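Local coordinates for T-cell surface protein tactile (Homo sapiens, PDB 6ARQ) that promotes adhesion of natural killer cells to target cells by binding the poliovirus receptor CD155, here through its first, V-type immunoglobulin domain, at residues T25-Q29 / C99-L103; F34-W39 / N78-L84. The protein carries 1 engineered substitution. All coordinates share one frame. Residues are numbered along the deposited sequence.

Contact 1: residues T25-Q29 / C99-L103; sequences TCQTQ and CMLVL
Residues 25-29 and 99-103 are both extended and run in nearly the same direction, their axes 21° apart (signed crossing angle -21°) with a closest approach of 8.8 Å. That spacing is one of facing sheets rather than of paired strands, and no hydrogen bond passes between them. The backbones are nearest at Cys26 and Cys99, whose CA atoms lie 7.0 Å apart, and diverge to 8.7 Å between the CA atoms of Gln29 and Leu103. Cys26, Thr28, Cys99, Leu101 and Leu103 direct their CB atoms into the gap. The covalent link is the disulfide, Cys26 SG to Cys99 SG at 2.0 Å, with Cys26 in the m rotamer, Cys99 in p, and a chi3 of -116°. Beside it Leu101 (chi1 m) brings CD1 to 3.7 Å from Cys26 CB and 3.8 Å from Thr28 CG2, so this one methyl group packs against both residues. Toward Gln29, where the strands are farther apart, Leu103 CD2 lies 3.5 Å from both Thr28 OG1 and the backbone oxygen Gln29 O; these are van der Waals contacts of a methyl carbon, and the Thr28 hydroxyl is hydrogen-bonded to Gln109. Trp39 packs against both half-cystines. A disulfide joining strands B and F across the two sheets, with a tryptophan of strand C against it, is the hallmark core of the immunoglobulin fold.

Contact 2: residues F34-W39 / N78-L84; sequences FVQMQW and NGSKWTL
Strands 34-39 and 79-84 lie face to face in different sheets, running the same way at 23° (signed -23°) with axes 8.4 Å apart at closest; CA of Met37 is 7.7 Å from CA of Trp82, and CA of Trp39 7.3 Å from CA of Leu84. The two indoles and the side chains over their faces make most of the contact. Trp82 (chi1 t) and Trp39 (chi1 m) form an offset stack, five-membered ring centroids 4.0 Å apart and planes at 21°. Met37 covers the other face of Trp82: its CB makes a CH-pi contact 3.9 Å from the five-membered ring centroid, and its SD an oblique Met-aromatic contact at 4.2 Å from that centroid. Leu84 CB makes a CH-pi contact with the opposite face of Trp39, 3.5 Å from the five-membered ring centroid, completing a four-layer pile. Trp39 is the core tryptophan of strand C in this V-type immunoglobulin domain, and also packs on Cys99 of the intersheet disulfide. One hydrogen bond crosses the gap, from Trp82 NE1 to Gln38 O (3.2 Å, 169°), satisfying the indole at the ring edge. Past the classic beta bulge of Val35 and Gln36 opposite Val102, Phe34 (chi1 m) meets polar atoms, its CZ 3.2 Å from Ser80 OG and 3.3 Å from Asn78 O.

In the fold
Both contacts are buried and span the same sandwich: strands 33-42 and 95-104 are neighbours in one sheet, 22-29 and 79-86 in the other. Between the sheets the chemistry differs, a disulfide flanked by leucines and a threonine in contact 1, stacked indoles and the larger buried area in contact 2. Within each sheet backbone pairing joins them, as where Val102 O and N lie 2.8 Å from Val35 N and Gln36 O, respectively, in probable hydrogen bonds. The outer face of the shared larger sheet meets the poliovirus receptor chain, touched by Met100 and Val102 from contact 1 and by Val35, Gln36 and Gln38 from contact 2.

Contact 1: residues T25-Q29 / C99-L103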
# COMPACT_ATOMS: atom_id res chain seq x y z
N THR A 25 31.70 -18.81 29.21
CA THR A 25 30.85 -19.97 29.47
C THR A 25 29.37 -19.61 29.44
O THR A 25 28.94 -18.68 30.12
CB THR A 25 31.23 -20.63 30.81
OG1 THR A 25 32.65 -20.74 30.91
CG2 THR A 25 30.59 -22.00 31.01
N CYS A 26 28.60 -20.38 28.66
CA CYS A 26 27.15 -20.27 28.53
C CYS A 26 26.52 -21.46 29.28
O CYS A 26 26.48 -22.57 28.75
CB CYS A 26 26.72 -20.22 27.07
SG CYS A 26 27.23 -18.72 26.19
N GLN A 27 26.12 -21.24 30.54
CA GLN A 27 25.54 -22.27 31.40
C GLN A 27 24.02 -22.30 31.26
O GLN A 27 23.37 -21.26 31.39
CB GLN A 27 25.95 -22.05 32.86
CG GLN A 27 25.82 -23.30 33.74
CD GLN A 27 26.50 -23.19 35.09
OE1 GLN A 27 26.54 -24.16 35.86
NE2 GLN A 27 27.06 -22.03 35.43
N THR A 28 23.47 -23.49 30.98
CA THR A 28 22.03 -23.70 30.81
C THR A 28 21.62 -25.10 31.28
O THR A 28 22.47 -25.98 31.46
CB THR A 28 21.61 -23.42 29.34
OG1 THR A 28 20.18 -23.48 29.23
CG2 THR A 28 22.26 -24.37 28.33
N GLN A 29 20.31 -25.30 31.50
CA GLN A 29 19.71 -26.56 31.95
C GLN A 29 18.45 -26.84 31.14
O GLN A 29 17.67 -25.92 30.86
CB GLN A 29 19.40 -26.50 33.45
CG GLN A 29 19.79 -27.76 34.21
CD GLN A 29 18.62 -28.59 34.70
OE1 GLN A 29 17.45 -28.34 34.39
NE2 GLN A 29 18.93 -29.61 35.48
N CYS A 99 27.01 -16.79 21.66
CA CYS A 99 26.73 -18.22 21.80
C CYS A 99 25.23 -18.43 21.60
O CYS A 99 24.42 -17.62 22.04
CB CYS A 99 27.23 -18.79 23.12
SG CYS A 99 26.08 -18.65 24.51
N MET A 100 24.88 -19.49 20.87
CA MET A 100 23.49 -19.83 20.60
C MET A 100 23.23 -21.24 21.08
O MET A 100 23.90 -22.18 20.64
CB MET A 100 23.17 -19.67 19.11
CG MET A 100 21.70 -19.54 18.83
SD MET A 100 21.32 -19.40 17.07
CE MET A 100 21.77 -17.68 16.77
N LEU A 101 22.29 -21.39 22.02
CA LEU A 101 21.94 -22.69 22.59
C LEU A 101 20.52 -23.08 22.19
O LEU A 101 19.57 -22.39 22.56
CB LEU A 101 22.09 -22.66 24.12
CG LEU A 101 23.49 -22.46 24.68
CD1 LEU A 101 23.46 -21.62 25.93
CD2 LEU A 101 24.17 -23.78 24.96
N VAL A 102 20.39 -24.16 21.42
CA VAL A 102 19.10 -24.68 20.98
C VAL A 102 18.74 -25.84 21.91
O VAL A 102 19.46 -26.83 21.98
CB VAL A 102 19.04 -25.07 19.47
CG1 VAL A 102 17.62 -25.41 19.05
CG2 VAL A 102 19.60 -23.96 18.59
N LEU A 103 17.66 -25.66 22.68
CA LEU A 103 17.15 -26.61 23.67
C LEU A 103 15.74 -27.07 23.33
O LEU A 103 14.98 -26.31 22.72
CB LEU A 103 17.14 -25.92 25.05
CG LEU A 103 18.41 -25.96 25.91
CD1 LEU A 103 19.46 -24.98 25.42
CD2 LEU A 103 18.09 -25.61 27.35

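Contact 2: residues F34-W39 / N78-L84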
# COMPACT_ATOMS: atom_id res chain seq x y z
N PHE A 34 19.34 -31.17 24.79
CA PHE A 34 20.04 -30.12 24.04
C PHE A 34 20.04 -30.51 22.57
O PHE A 34 20.44 -31.62 22.23
CB PHE A 34 21.47 -29.91 24.57
CG PHE A 34 21.56 -29.53 26.02
CD1 PHE A 34 21.27 -28.24 26.44
CD2 PHE A 34 21.97 -30.46 26.97
CE1 PHE A 34 21.36 -27.89 27.79
CE2 PHE A 34 22.07 -30.11 28.32
CZ PHE A 34 21.75 -28.83 28.72
N VAL A 35 19.58 -29.60 21.70
CA VAL A 35 19.49 -29.86 20.26
C VAL A 35 20.85 -29.57 19.60
O VAL A 35 21.41 -30.47 18.97
CB VAL A 35 18.33 -29.06 19.61
CG1 VAL A 35 18.32 -29.22 18.09
CG2 VAL A 35 16.98 -29.48 20.19
N GLN A 36 21.38 -28.34 19.74
CA GLN A 36 22.65 -27.90 19.15
C GLN A 36 23.14 -26.62 19.83
O GLN A 36 22.34 -25.90 20.43
CB GLN A 36 22.47 -27.66 17.64
CG GLN A 36 23.74 -27.82 16.82
CD GLN A 36 23.54 -27.38 15.40
OE1 GLN A 36 23.62 -26.19 15.07
NE2 GLN A 36 23.30 -28.33 14.51
N MET A 37 24.45 -26.34 19.73
CA MET A 37 25.04 -25.12 20.29
C MET A 37 26.22 -24.66 19.46
O MET A 37 26.95 -25.49 18.91
CB MET A 37 25.44 -25.28 21.76
CG MET A 37 26.19 -26.55 22.08
SD MET A 37 26.08 -26.88 23.85
CE MET A 37 24.42 -27.59 23.95
N GLN A 38 26.41 -23.33 19.35
CA GLN A 38 27.49 -22.76 18.55
C GLN A 38 28.11 -21.51 19.18
O GLN A 38 27.48 -20.84 20.00
CB GLN A 38 27.00 -22.43 17.12
CG GLN A 38 25.88 -21.39 17.05
CD GLN A 38 25.28 -21.29 15.67
OE1 GLN A 38 24.68 -22.24 15.15
NE2 GLN A 38 25.39 -20.12 15.06
N TRP A 39 29.36 -21.21 18.78
CA TRP A 39 30.15 -20.04 19.14
C TRP A 39 30.51 -19.30 17.87
O TRP A 39 30.88 -19.94 16.88
CB TRP A 39 31.42 -20.42 19.93
CG TRP A 39 31.24 -20.48 21.42
CD1 TRP A 39 31.37 -21.58 22.21
CD2 TRP A 39 30.95 -19.38 22.30
NE1 TRP A 39 31.13 -21.25 23.53
CE2 TRP A 39 30.87 -19.91 23.61
CE3 TRP A 39 30.74 -18.01 22.11
CZ2 TRP A 39 30.59 -19.11 24.73
CZ3 TRP A 39 30.47 -17.21 23.22
CH2 TRP A 39 30.40 -17.76 24.50
N ASN A 78 20.93 -33.30 33.18
CA ASN A 78 20.59 -32.55 31.95
C ASN A 78 21.06 -31.07 32.03
O ASN A 78 20.42 -30.18 31.47
CB ASN A 78 19.09 -32.65 31.61
CG ASN A 78 18.60 -34.04 31.28
OD1 ASN A 78 19.32 -34.89 30.75
ND2 ASN A 78 17.32 -34.28 31.53
N GLY A 79 22.20 -30.86 32.69
CA GLY A 79 22.83 -29.55 32.83
C GLY A 79 24.08 -29.45 31.97
O GLY A 79 24.76 -30.46 31.77
N SER A 80 24.38 -28.25 31.44
CA SER A 80 25.55 -28.09 30.57
C SER A 80 26.33 -26.79 30.82
O SER A 80 25.84 -25.87 31.46
CB SER A 80 25.14 -28.15 29.11
OG SER A 80 24.43 -27.00 28.70
N LYS A 81 27.55 -26.76 30.26
CA LYS A 81 28.49 -25.64 30.28
C LYS A 81 29.18 -25.56 28.91
O LYS A 81 30.07 -26.36 28.61
CB LYS A 81 29.51 -25.80 31.42
CG LYS A 81 29.07 -25.18 32.74
CD LYS A 81 30.11 -25.42 33.83
CE LYS A 81 29.87 -24.59 35.07
NZ LYS A 81 30.31 -23.18 34.89
N TRP A 82 28.70 -24.64 28.05
CA TRP A 82 29.22 -24.41 26.71
C TRP A 82 30.29 -23.32 26.81
O TRP A 82 29.97 -22.15 26.99
CB TRP A 82 28.06 -24.05 25.76
CG TRP A 82 28.40 -23.78 24.32
CD1 TRP A 82 27.97 -22.73 23.56
CD2 TRP A 82 29.15 -24.62 23.43
NE1 TRP A 82 28.42 -22.85 22.27
CE2 TRP A 82 29.15 -24.00 22.16
CE3 TRP A 82 29.85 -25.84 23.59
CZ2 TRP A 82 29.83 -24.54 21.06
CZ3 TRP A 82 30.52 -26.37 22.50
CH2 TRP A 82 30.51 -25.72 21.25
N THR A 83 31.57 -23.74 26.76
CA THR A 83 32.72 -22.85 26.97
C THR A 83 33.58 -22.65 25.72
O THR A 83 33.83 -23.60 24.97
CB THR A 83 33.60 -23.41 28.11
OG1 THR A 83 32.77 -23.91 29.16
CG2 THR A 83 34.56 -22.37 28.68
N LEU A 84 34.08 -21.41 25.53
CA LEU A 84 35.01 -20.98 24.49
C LEU A 84 36.28 -20.47 25.19
O LEU A 84 36.21 -19.53 25.98
CB LEU A 84 34.37 -19.90 23.59
CG LEU A 84 35.26 -19.21 22.55
CD1 LEU A 84 35.48 -20.09 21.33
CD2 LEU A 84 34.66 -17.89 22.11